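Local coordinates for insecticidal Delta-Endotoxin Cry8Ea1 (Bacillus Thuringiensis, PDB 3EB7), which kills beetle larvae such as those of Holotrichia parallela, probably by binding midgut receptors and forming pores in the membrane, as other three-domain Cry toxins do, at residues D180-W185 / D217-F222; S463-G468 / V577-R582; I476-N479 / S483-V486; S530-G535 / Y541-F546. All coordinates share one frame; numbering follows the deposited sequence.

Contact 1: residues D180-W185 / D217-F222; sequences DHCVQW and DIMTLF
Apolar contact alone joins Met219 to Cys182 and Val183; no hydrogen bond passes between 180-185 and 217-222. Two patches of the methionine do the touching. Near its root, CG of Met219 rests against CB of Cys182 at 4.0 Å, with the thiol of Cys182 slightly farther off. At its end, CE of Met219 meets CG2 of Val183 at 3.8 Å, and SD of Met219 lies 4.1 Å from the same methyl. The torsions account for this two-point reach: CG stands opposite the backbone N (chi1 175°), and bends at chi2 (-92°) and chi3 fold the thioether, which crosses the valine side chain at about a right angle.

The backbones behind these groups belong to helices 161-191 and 198-220, in the N-terminal helical domain of a three-domain Cry toxin, the part linked in this family with pore formation. Their closest CA atoms, of Cys182 and Met219, are 7.4 Å apart, and all three touching residues are buried.

Within its own segment, Phe222 packs its ring against the backbone of Met219: CA of Met219 sits over the centre of one face of the Phe222 ring, 3.6 Å above its plane. The ring also packs on Ile175 and Ser179 of helix 161-191. One turn away from the valine, OD1 of Asp180 is hydrogen-bonded to Tyr470 OH.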
loop_
_atom_site.group_PDB
_atom_site.type_symbol
_atom_site.label_atom_id
_atom_site.label_comp_id
_atom_site.label_asym_id
_atom_site.label_seq_id
_atom_site.Cartn_x
_atom_site.Cartn_y
_atom_site.Cartn_z
ATOM N N ASP A 180 -12.999 -9.141 -2.530
ATOM C CA ASP A 180 -13.127 -9.614 -3.923
ATOM C C ASP A 180 -13.661 -8.528 -4.844
ATOM O O ASP A 180 -13.108 -8.301 -5.917
ATOM C CB ASP A 180 -14.010 -10.871 -3.972
ATOM C CG ASP A 180 -13.260 -12.135 -3.517
ATOM O OD1 ASP A 180 -11.994 -12.124 -3.446
ATOM O OD2 ASP A 180 -13.939 -13.169 -3.265
ATOM N N HIS A 181 -14.686 -7.813 -4.386
ATOM C CA HIS A 181 -15.259 -6.711 -5.154
ATOM C C HIS A 181 -14.194 -5.616 -5.461
ATOM O O HIS A 181 -14.032 -5.198 -6.600
ATOM C CB HIS A 181 -16.500 -6.155 -4.424
ATOM C CG HIS A 181 -17.111 -4.964 -5.101
ATOM N ND1 HIS A 181 -18.132 -5.070 -6.028
ATOM C CD2 HIS A 181 -16.818 -3.645 -5.014
ATOM C CE1 HIS A 181 -18.464 -3.868 -6.452
ATOM N NE2 HIS A 181 -17.685 -2.981 -5.856
ATOM N N CYS A 182 -13.452 -5.199 -4.443
ATOM C CA CYS A 182 -12.332 -4.255 -4.575
ATOM C C CYS A 182 -11.268 -4.661 -5.604
ATOM O O CYS A 182 -10.949 -3.898 -6.520
ATOM C CB CYS A 182 -11.634 -4.084 -3.224
ATOM S SG CYS A 182 -12.599 -3.132 -2.016
ATOM N N VAL A 183 -10.698 -5.846 -5.427
ATOM C CA VAL A 183 -9.641 -6.322 -6.320
ATOM C C VAL A 183 -10.182 -6.406 -7.750
ATOM O O VAL A 183 -9.588 -5.851 -8.670
ATOM C CB VAL A 183 -9.034 -7.671 -5.809
ATOM C CG1 VAL A 183 -8.046 -8.279 -6.846
ATOM C CG2 VAL A 183 -8.370 -7.449 -4.421
ATOM N N GLN A 184 -11.338 -7.036 -7.908
ATOM C CA GLN A 184 -11.962 -7.189 -9.224
ATOM C C GLN A 184 -12.179 -5.888 -10.000
ATOM O O GLN A 184 -11.720 -5.759 -11.140
ATOM C CB GLN A 184 -13.294 -7.985 -9.134
ATOM C CG GLN A 184 -14.041 -7.991 -10.479
ATOM C CD GLN A 184 -15.487 -8.498 -10.397
ATOM O OE1 GLN A 184 -15.880 -9.205 -9.463
ATOM N NE2 GLN A 184 -16.285 -8.123 -11.400
ATOM N N TRP A 185 -12.886 -4.933 -9.383
ATOM C CA TRP A 185 -13.159 -3.631 -9.994
ATOM C C TRP A 185 -11.950 -2.738 -10.068
ATOM O O TRP A 185 -11.854 -1.944 -10.990
ATOM C CB TRP A 185 -14.351 -2.957 -9.330
ATOM C CG TRP A 185 -15.591 -3.775 -9.647
ATOM C CD1 TRP A 185 -16.219 -4.649 -8.812
ATOM C CD2 TRP A 185 -16.280 -3.856 -10.904
ATOM N NE1 TRP A 185 -17.291 -5.237 -9.445
ATOM C CE2 TRP A 185 -17.350 -4.783 -10.735
ATOM C CE3 TRP A 185 -16.110 -3.240 -12.154
ATOM C CZ2 TRP A 185 -18.269 -5.099 -11.772
ATOM C CZ3 TRP A 185 -17.041 -3.569 -13.217
ATOM C CH2 TRP A 185 -18.096 -4.483 -12.998
ATOM N N ASP A 217 -5.004 -0.483 -0.423
ATOM C CA ASP A 217 -4.307 -0.369 0.886
ATOM C C ASP A 217 -5.249 -0.581 2.070
ATOM O O ASP A 217 -4.886 -1.273 3.025
ATOM C CB ASP A 217 -3.543 0.977 1.039
ATOM C CG ASP A 217 -2.237 1.039 0.169
ATOM O OD1 ASP A 217 -1.870 -0.037 -0.435
ATOM O OD2 ASP A 217 -1.591 2.144 0.087
ATOM N N ILE A 218 -6.458 -0.012 2.036
ATOM C CA ILE A 218 -7.368 -0.248 3.177
ATOM C C ILE A 218 -7.944 -1.688 3.178
ATOM O O ILE A 218 -8.116 -2.305 4.212
ATOM C CB ILE A 218 -8.514 0.828 3.330
ATOM C CG1 ILE A 218 -9.133 0.742 4.728
ATOM C CG2 ILE A 218 -9.595 0.664 2.257
ATOM C CD1 ILE A 218 -8.129 0.915 5.855
ATOM N N MET A 219 -8.227 -2.203 1.995
ATOM C CA MET A 219 -8.734 -3.552 1.834
ATOM C C MET A 219 -7.724 -4.571 2.389
ATOM O O MET A 219 -8.108 -5.544 3.022
ATOM C CB MET A 219 -9.082 -3.769 0.346
ATOM C CG MET A 219 -9.527 -5.176 -0.026
ATOM S SD MET A 219 -8.123 -6.201 -0.555
ATOM C CE MET A 219 -7.235 -5.145 -1.665
ATOM N N THR A 220 -6.429 -4.325 2.175
ATOM C CA THR A 220 -5.351 -5.198 2.669
ATOM C C THR A 220 -5.473 -5.422 4.188
ATOM O O THR A 220 -5.105 -6.489 4.698
ATOM C CB THR A 220 -3.924 -4.624 2.309
ATOM O OG1 THR A 220 -3.838 -4.418 0.908
ATOM C CG2 THR A 220 -2.807 -5.579 2.696
ATOM N N LEU A 221 -6.013 -4.434 4.903
ATOM C CA LEU A 221 -6.074 -4.508 6.364
ATOM C C LEU A 221 -7.318 -5.262 6.879
ATOM O O LEU A 221 -7.386 -5.620 8.071
ATOM C CB LEU A 221 -5.979 -3.099 6.971
ATOM C CG LEU A 221 -4.790 -2.223 6.519
ATOM C CD1 LEU A 221 -4.921 -0.841 7.091
ATOM C CD2 LEU A 221 -3.476 -2.831 7.012
ATOM N N PHE A 222 -8.287 -5.507 5.976
ATOM C CA PHE A 222 -9.573 -6.143 6.344
ATOM C C PHE A 222 -9.446 -7.428 7.183
ATOM O O PHE A 222 -10.237 -7.626 8.108
ATOM C CB PHE A 222 -10.455 -6.417 5.110
ATOM C CG PHE A 222 -11.059 -5.172 4.481
ATOM C CD1 PHE A 222 -11.732 -5.265 3.259
ATOM C CD2 PHE A 222 -10.967 -3.909 5.114
ATOM C CE1 PHE A 222 -12.293 -4.164 2.666
ATOM C CE2 PHE A 222 -11.551 -2.790 4.523
ATOM C CZ PHE A 222 -12.195 -2.914 3.290
#

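Contact 2: residues S463-G468 / V577-R582; sequences SANEVG and VVYIDR
The nearest CA atoms, of Val467 and Tyr579, are 8.8 Å apart, and the loop 463-468 and the strand residues 578-582 meet through side chains, without a hydrogen bond between them. The Tyr579 ring is the common surface. Over one of its faces comes CG2 of Val467, 4.1 Å from CE2 of Tyr579 and nearly as close to CZ. The amide of Asn465 arrives at the rim instead: its ND2 is 3.6 Å from CE2 of Tyr579, near the ring plane, and the amide plane stands 82° from that of the ring.

An Asx turn sets the amide in place. With CG of Asn465 between the backbone N and the carbonyl carbon (chi1 66°), OD1 of Asn465 accepts a hydrogen bond from the backbone N of Val467 at 3.1 Å, with an N-H...O angle of 162°. The same bond ties the two residues that touch the ring into one local unit. Tyr579 lies on strand 578-588 of the C-terminal domain, a beta-sandwich in three-domain Cry toxins, and its backbone is paired with Cys506.

CG2 of Val577 packs over a face of the Tyr579 ring from within its own segment, 3.9 Å above the plane and displaced toward the rim. Trp536 touches Asn465, Val467 and Tyr579 alike, adding a further aromatic group to this buried cluster.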
loop_
_atom_site.group_PDB
_atom_site.type_symbol
_atom_site.label_atom_id
_atom_site.label_comp_id
_atom_site.label_asym_id
_atom_site.label_seq_id
_atom_site.Cartn_x
_atom_site.Cartn_y
_atom_site.Cartn_z
ATOM N N SER A 463 7.153 -13.630 -8.997
ATOM C CA SER A 463 6.884 -13.940 -10.399
ATOM C C SER A 463 5.957 -12.900 -10.986
ATOM O O SER A 463 5.325 -12.137 -10.244
ATOM C CB SER A 463 6.297 -15.348 -10.518
ATOM O OG SER A 463 7.229 -16.286 -9.952
ATOM N N ALA A 464 5.895 -12.837 -12.309
ATOM C CA ALA A 464 5.102 -11.815 -12.955
ATOM C C ALA A 464 3.613 -12.206 -12.889
ATOM O O ALA A 464 3.095 -12.897 -13.766
ATOM C CB ALA A 464 5.575 -11.586 -14.389
ATOM N N ASN A 465 2.965 -11.798 -11.800
ATOM C CA ASN A 465 1.539 -11.961 -11.560
ATOM C C ASN A 465 1.137 -10.805 -10.613
ATOM O O ASN A 465 2.016 -10.160 -10.030
ATOM C CB ASN A 465 1.256 -13.348 -10.934
ATOM C CG ASN A 465 1.856 -13.509 -9.531
ATOM O OD1 ASN A 465 1.589 -12.713 -8.625
ATOM N ND2 ASN A 465 2.671 -14.545 -9.349
ATOM N N GLU A 466 -0.161 -10.540 -10.453
ATOM C CA GLU A 466 -0.640 -9.498 -9.528
ATOM C C GLU A 466 -1.478 -10.070 -8.378
ATOM O O GLU A 466 -2.478 -9.475 -7.959
ATOM C CB GLU A 466 -1.434 -8.418 -10.277
ATOM C CG GLU A 466 -0.690 -7.775 -11.473
ATOM C CD GLU A 466 0.544 -7.013 -11.035
ATOM O OE1 GLU A 466 0.619 -6.636 -9.839
ATOM O OE2 GLU A 466 1.445 -6.777 -11.873
ATOM N N VAL A 467 -1.067 -11.234 -7.882
ATOM C CA VAL A 467 -1.697 -11.867 -6.736
ATOM C C VAL A 467 -1.601 -10.965 -5.489
ATOM O O VAL A 467 -2.463 -11.006 -4.607
ATOM C CB VAL A 467 -1.115 -13.305 -6.487
ATOM C CG1 VAL A 467 -1.542 -13.872 -5.101
ATOM C CG2 VAL A 467 -1.553 -14.261 -7.621
ATOM N N GLY A 468 -0.574 -10.121 -5.460
ATOM C CA GLY A 468 -0.350 -9.191 -4.375
ATOM C C GLY A 468 -1.359 -8.065 -4.281
ATOM O O GLY A 468 -1.357 -7.343 -3.301
ATOM N N VAL A 577 1.499 -24.977 -8.033
ATOM C CA VAL A 577 2.047 -23.710 -7.549
ATOM C C VAL A 577 1.728 -23.529 -6.061
ATOM O O VAL A 577 0.630 -23.848 -5.600
ATOM C CB VAL A 577 1.532 -22.496 -8.437
ATOM C CG1 VAL A 577 0.037 -22.147 -8.148
ATOM C CG2 VAL A 577 2.454 -21.227 -8.338
ATOM N N VAL A 578 2.728 -23.089 -5.307
ATOM C CA VAL A 578 2.571 -22.564 -3.955
ATOM C C VAL A 578 2.986 -21.070 -3.941
ATOM O O VAL A 578 4.137 -20.737 -4.281
ATOM C CB VAL A 578 3.465 -23.352 -2.969
ATOM C CG1 VAL A 578 3.280 -22.892 -1.513
ATOM C CG2 VAL A 578 3.217 -24.848 -3.088
ATOM N N TYR A 579 2.059 -20.187 -3.565
ATOM C CA TYR A 579 2.387 -18.784 -3.263
ATOM C C TYR A 579 2.556 -18.606 -1.776
ATOM O O TYR A 579 1.685 -19.021 -1.004
ATOM C CB TYR A 579 1.265 -17.852 -3.671
ATOM C CG TYR A 579 0.898 -17.911 -5.103
ATOM C CD1 TYR A 579 -0.098 -18.757 -5.514
ATOM C CD2 TYR A 579 1.565 -17.134 -6.063
ATOM C CE1 TYR A 579 -0.465 -18.841 -6.807
ATOM C CE2 TYR A 579 1.212 -17.228 -7.411
ATOM C CZ TYR A 579 0.175 -18.082 -7.765
ATOM O OH TYR A 579 -0.286 -18.218 -9.078
ATOM N N ILE A 580 3.660 -18.006 -1.359
ATOM C CA ILE A 580 3.857 -17.658 0.059
ATOM C C ILE A 580 3.781 -16.135 0.273
ATOM O O ILE A 580 4.502 -15.377 -0.352
ATOM C CB ILE A 580 5.157 -18.255 0.627
ATOM C CG1 ILE A 580 5.131 -19.783 0.458
ATOM C CG2 ILE A 580 5.317 -17.860 2.117
ATOM C CD1 ILE A 580 6.361 -20.440 1.048
ATOM N N ASP A 581 2.854 -15.710 1.113
ATOM C CA ASP A 581 2.576 -14.286 1.330
ATOM C C ASP A 581 3.426 -13.740 2.461
ATOM O O ASP A 581 4.295 -12.905 2.236
ATOM C CB ASP A 581 1.083 -14.039 1.608
ATOM C CG ASP A 581 0.789 -12.625 2.204
ATOM O OD1 ASP A 581 -0.173 -12.511 2.977
ATOM O OD2 ASP A 581 1.493 -11.615 1.911
ATOM N N ARG A 582 3.181 -14.213 3.670
ATOM C CA ARG A 582 3.840 -13.655 4.825
ATOM C C ARG A 582 3.975 -14.676 5.938
ATOM O O ARG A 582 3.242 -15.664 5.986
ATOM C CB ARG A 582 3.047 -12.448 5.333
ATOM C CG ARG A 582 1.592 -12.747 5.749
ATOM C CD ARG A 582 0.999 -11.477 6.336
ATOM N NE ARG A 582 -0.448 -11.499 6.578
ATOM C CZ ARG A 582 -1.341 -10.803 5.872
ATOM N NH1 ARG A 582 -2.638 -10.846 6.175
ATOM N NH2 ARG A 582 -0.943 -10.073 4.843
#

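Contact 3: residues I476-N479 / S483-V486; sequences ISFN and STGV
Phe478 presents its ring edge to the backbone of Ser483 and Thr484, within the C-terminal beta-sandwich domain of the three-domain toxin fold. Along the first segment, Ile476 comes first; its side chain sets out toward 483-486, and its backbone is hydrogen-bonded to that of Ile580 in strand 578-588. Ser477 instead packs on Tyr579, Ser463 and Asn465.

Phe478 carries the contact. Its CG stands opposite the carbonyl carbon (chi1 -54°), and the ring reaches the second segment through CE2 and CZ. CE2 of Phe478 is 3.4 Å from the carbonyl O of Ser483, which lies in the ring plane at the edge. This geometry turns the weakly positive C-H rim, not the pi face, toward the oxygen. CZ of Phe478 is 3.8 Å from the backbone N of Thr484, also near the ring plane. The ring touches Val566 and Ile580 as well, from strands 559-567 and 578-588, which belong to different sheets, so it packs between the two layers.

Side-chain polar groups of the second segment have other partners. Ser483 OG hydrogen-bonds with Ser565 OG, while OG1 of Thr484, also hydrogen-bonded to Ile564 N, donates to the backbone O of Gly485 at 3.0 Å.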
loop_
_atom_site.group_PDB
_atom_site.type_symbol
_atom_site.label_atom_id
_atom_site.label_comp_id
_atom_site.label_asym_id
_atom_site.label_seq_id
_atom_site.Cartn_x
_atom_site.Cartn_y
_atom_site.Cartn_z
ATOM N N ILE A 476 5.956 -14.677 -2.857
ATOM C CA ILE A 476 6.968 -15.481 -3.557
ATOM C C ILE A 476 6.268 -16.767 -4.034
ATOM O O ILE A 476 5.515 -17.354 -3.283
ATOM C CB ILE A 476 8.265 -15.765 -2.678
ATOM C CG1 ILE A 476 8.961 -14.466 -2.214
ATOM C CG2 ILE A 476 9.297 -16.633 -3.409
ATOM C CD1 ILE A 476 9.189 -13.492 -3.285
ATOM N N SER A 477 6.513 -17.179 -5.278
ATOM C CA SER A 477 5.838 -18.340 -5.915
ATOM C C SER A 477 6.765 -19.543 -6.105
ATOM O O SER A 477 7.937 -19.367 -6.388
ATOM C CB SER A 477 5.293 -17.955 -7.304
ATOM O OG SER A 477 4.529 -16.756 -7.224
ATOM N N PHE A 478 6.234 -20.761 -5.977
ATOM C CA PHE A 478 6.989 -21.972 -6.334
ATOM C C PHE A 478 6.169 -22.848 -7.262
ATOM O O PHE A 478 5.024 -23.145 -6.967
ATOM C CB PHE A 478 7.412 -22.750 -5.095
ATOM C CG PHE A 478 8.163 -21.918 -4.100
ATOM C CD1 PHE A 478 7.483 -21.189 -3.120
ATOM C CD2 PHE A 478 9.547 -21.831 -4.153
ATOM C CE1 PHE A 478 8.180 -20.370 -2.224
ATOM C CE2 PHE A 478 10.255 -21.025 -3.237
ATOM C CZ PHE A 478 9.575 -20.295 -2.281
ATOM N N ASN A 479 6.750 -23.195 -8.410
ATOM C CA ASN A 479 6.195 -24.207 -9.303
ATOM C C ASN A 479 6.810 -25.578 -9.005
ATOM O O ASN A 479 6.379 -26.581 -9.544
ATOM C CB ASN A 479 6.426 -23.844 -10.773
ATOM C CG ASN A 479 5.568 -22.680 -11.235
ATOM O OD1 ASN A 479 6.083 -21.705 -11.794
ATOM N ND2 ASN A 479 4.260 -22.780 -11.025
ATOM N N SER A 483 12.975 -22.658 -1.640
ATOM C CA SER A 483 12.962 -21.925 -0.387
ATOM C C SER A 483 12.795 -20.440 -0.659
ATOM O O SER A 483 13.155 -19.953 -1.736
ATOM C CB SER A 483 14.266 -22.139 0.354
ATOM O OG SER A 483 14.379 -23.488 0.744
ATOM N N THR A 484 12.241 -19.727 0.315
ATOM C CA THR A 484 12.325 -18.288 0.302
ATOM C C THR A 484 13.785 -17.956 0.514
ATOM O O THR A 484 14.585 -18.843 0.791
ATOM C CB THR A 484 11.538 -17.636 1.463
ATOM O OG1 THR A 484 12.089 -18.074 2.712
ATOM C CG2 THR A 484 10.038 -17.952 1.373
ATOM N N GLY A 485 14.140 -16.678 0.376
ATOM C CA GLY A 485 15.461 -16.224 0.807
ATOM C C GLY A 485 15.628 -16.292 2.326
ATOM O O GLY A 485 14.669 -16.562 3.091
ATOM N N VAL A 486 16.865 -16.070 2.755
ATOM C CA VAL A 486 17.135 -15.777 4.131
ATOM C C VAL A 486 16.520 -14.405 4.477
ATOM O O VAL A 486 16.895 -13.383 3.885
ATOM C CB VAL A 486 18.636 -15.733 4.352
ATOM C CG1 VAL A 486 18.926 -15.544 5.817
ATOM C CG2 VAL A 486 19.273 -17.037 3.825
#

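Contact 4: residues S530-G535 / Y541-F546; sequences SAPNVG and YENFKF
Ser530 turns its hydroxyl toward Asn543 through a chi1 of 69°, which sets OG between the backbone N and the carbonyl carbon; Lys545, with CG opposite the carbonyl carbon and bends at chi2 (-134°) and chi4, curls its chain alongside the same serine. The resulting link is a hydrogen bond from OG of Ser530 to the backbone O of Asn543, 2.8 Å long. The donor is tilted 27° from the carbonyl plane, and OG is also hydrogen-bonded to the backbone N of Ser507, so two partners fix the hydroxyl.

A second, weaker link runs between the backbones: CA of Asn543 makes a CA-H...O contact with O of Ser530 at 3.5 Å. The CA atoms of Ser530 and Asn543, 5.2 Å apart, are the nearest such pair across the contact.

Lys545 contributes its aliphatic part, CG meeting CB of Ser530 at 3.7 Å. Its charged end is directed within its own segment, where NZ of Lys545 donates to O of Glu542 at 3.1 Å, in the plane of that carbonyl. This bond bridges from the short 3-10 turn 541-543 to the strand that follows. Further along the loop, CB of Ala531 lies 3.9 Å from CB of Asn543.

The contact lies across the loop between strands 520-527 and 545-548 in the C-terminal domain. Strand 498-507 runs beside it, pairing through Ser507 with Ser530 and through Tyr505 with Lys545, while Tyr541 packs against helix 161-191 of the N-terminal domain.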
loop_
_atom_site.group_PDB
_atom_site.type_symbol
_atom_site.label_atom_id
_atom_site.label_comp_id
_atom_site.label_asym_id
_atom_site.label_seq_id
_atom_site.Cartn_x
_atom_site.Cartn_y
_atom_site.Cartn_z
ATOM N N SER A 530 -5.412 -25.088 -1.459
ATOM C CA SER A 530 -6.377 -24.086 -1.016
ATOM C C SER A 530 -7.090 -23.517 -2.225
ATOM O O SER A 530 -7.986 -22.678 -2.089
ATOM C CB SER A 530 -5.645 -22.955 -0.287
ATOM O OG SER A 530 -4.888 -22.245 -1.243
ATOM N N ALA A 531 -6.667 -23.951 -3.413
ATOM C CA ALA A 531 -7.166 -23.349 -4.636
ATOM C C ALA A 531 -7.209 -24.381 -5.731
ATOM O O ALA A 531 -6.435 -25.323 -5.698
ATOM C CB ALA A 531 -6.285 -22.174 -5.049
ATOM N N PRO A 532 -8.107 -24.196 -6.723
ATOM C CA PRO A 532 -8.003 -25.106 -7.882
ATOM C C PRO A 532 -6.805 -24.733 -8.768
ATOM O O PRO A 532 -6.142 -23.713 -8.526
ATOM C CB PRO A 532 -9.341 -24.906 -8.617
ATOM C CG PRO A 532 -9.755 -23.490 -8.261
ATOM C CD PRO A 532 -9.227 -23.223 -6.871
ATOM N N ASN A 533 -6.522 -25.573 -9.755
ATOM C CA ASN A 533 -5.508 -25.289 -10.763
ATOM C C ASN A 533 -6.080 -24.289 -11.766
ATOM O O ASN A 533 -6.726 -24.685 -12.735
ATOM C CB ASN A 533 -5.165 -26.593 -11.488
ATOM C CG ASN A 533 -3.725 -26.658 -11.963
ATOM O OD1 ASN A 533 -2.993 -27.565 -11.576
ATOM N ND2 ASN A 533 -3.316 -25.709 -12.787
ATOM N N VAL A 534 -5.897 -22.994 -11.500
ATOM C CA VAL A 534 -6.409 -21.936 -12.380
ATOM C C VAL A 534 -5.313 -20.897 -12.494
ATOM O O VAL A 534 -4.370 -20.914 -11.699
ATOM C CB VAL A 534 -7.724 -21.273 -11.847
ATOM C CG1 VAL A 534 -8.928 -22.111 -12.181
ATOM C CG2 VAL A 534 -7.658 -21.004 -10.312
ATOM N N GLY A 535 -5.405 -20.037 -13.506
ATOM C CA GLY A 535 -4.515 -18.873 -13.588
ATOM C C GLY A 535 -4.683 -17.982 -12.355
ATOM O O GLY A 535 -5.778 -17.903 -11.759
ATOM N N TYR A 541 -10.149 -14.155 -2.437
ATOM C CA TYR A 541 -9.843 -14.069 -1.011
ATOM C C TYR A 541 -9.811 -15.441 -0.302
ATOM O O TYR A 541 -8.846 -15.743 0.380
ATOM C CB TYR A 541 -10.803 -13.124 -0.270
ATOM C CG TYR A 541 -10.383 -12.992 1.164
ATOM C CD1 TYR A 541 -9.352 -12.113 1.529
ATOM C CD2 TYR A 541 -10.934 -13.824 2.153
ATOM C CE1 TYR A 541 -8.901 -12.031 2.864
ATOM C CE2 TYR A 541 -10.498 -13.761 3.489
ATOM C CZ TYR A 541 -9.483 -12.852 3.830
ATOM O OH TYR A 541 -9.072 -12.753 5.138
ATOM N N GLU A 542 -10.865 -16.250 -0.482
ATOM C CA GLU A 542 -11.000 -17.592 0.142
ATOM C C GLU A 542 -9.870 -18.619 -0.167
ATOM O O GLU A 542 -9.687 -19.581 0.583
ATOM C CB GLU A 542 -12.341 -18.213 -0.232
ATOM C CG GLU A 542 -12.467 -18.464 -1.732
ATOM C CD GLU A 542 -13.705 -19.302 -2.103
ATOM O OE1 GLU A 542 -13.573 -20.171 -3.017
ATOM O OE2 GLU A 542 -14.794 -19.101 -1.465
ATOM N N ASN A 543 -9.140 -18.404 -1.263
ATOM C CA ASN A 543 -7.991 -19.214 -1.616
ATOM C C ASN A 543 -6.744 -18.915 -0.777
ATOM O O ASN A 543 -5.724 -19.572 -0.942
ATOM C CB ASN A 543 -7.655 -19.048 -3.109
ATOM C CG ASN A 543 -8.830 -19.427 -4.030
ATOM O OD1 ASN A 543 -9.412 -20.513 -3.912
ATOM N ND2 ASN A 543 -9.155 -18.542 -4.958
ATOM N N PHE A 544 -6.811 -17.955 0.138
ATOM C CA PHE A 544 -5.686 -17.757 1.080
ATOM C C PHE A 544 -5.917 -18.419 2.407
ATOM O O PHE A 544 -7.002 -18.293 2.965
ATOM C CB PHE A 544 -5.395 -16.272 1.231
ATOM C CG PHE A 544 -4.933 -15.671 -0.044
ATOM C CD1 PHE A 544 -5.838 -15.054 -0.889
ATOM C CD2 PHE A 544 -3.595 -15.803 -0.434
ATOM C CE1 PHE A 544 -5.408 -14.539 -2.096
ATOM C CE2 PHE A 544 -3.158 -15.297 -1.631
ATOM C CZ PHE A 544 -4.049 -14.662 -2.469
ATOM N N LYS A 545 -4.920 -19.165 2.896
ATOM C CA LYS A 545 -5.079 -19.918 4.145
ATOM C C LYS A 545 -3.808 -19.844 4.968
ATOM O O LYS A 545 -2.778 -19.400 4.482
ATOM C CB LYS A 545 -5.441 -21.392 3.867
ATOM C CG LYS A 545 -6.716 -21.584 2.998
ATOM C CD LYS A 545 -7.675 -22.646 3.544
ATOM C CE LYS A 545 -9.085 -22.485 2.957
ATOM N NZ LYS A 545 -9.126 -22.562 1.417
ATOM N N PHE A 546 -3.888 -20.318 6.205
ATOM C CA PHE A 546 -2.753 -20.349 7.112
ATOM C C PHE A 546 -2.159 -21.746 7.255
ATOM O O PHE A 546 -2.876 -22.721 7.414
ATOM C CB PHE A 546 -3.143 -19.815 8.497
ATOM C CG PHE A 546 -3.120 -18.320 8.593
ATOM C CD1 PHE A 546 -1.929 -17.613 8.377
ATOM C CD2 PHE A 546 -4.280 -17.613 8.913
ATOM C CE1 PHE A 546 -1.885 -16.215 8.455
ATOM C CE2 PHE A 546 -4.256 -16.203 8.992
ATOM C CZ PHE A 546 -3.048 -15.509 8.763
#

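How the contacts relate
Contacts 2, 3 and 4 lie in the C-terminal domain and contact 1 in the helical domain, with a direct tie across the interface: Asp180 OD1 of contact 1 is 2.9 Å from Tyr541 N of contact 4, a probable hydrogen bond. Contacts 2 and 3, centres 10 Å apart, join where strands 476-478 and 578-588 pair through Val578 O and Phe478 N at 2.7 Å. Contact 3 spans from this sheet to a second one holding strand 482-491; contact 4 also reaches the first. Contact 2 packs on contact 4, Val467 CG1 to Phe544 CZ at 3.7 Å. Contacts 3 and 4 are nested in the chain loop closed by contact 2.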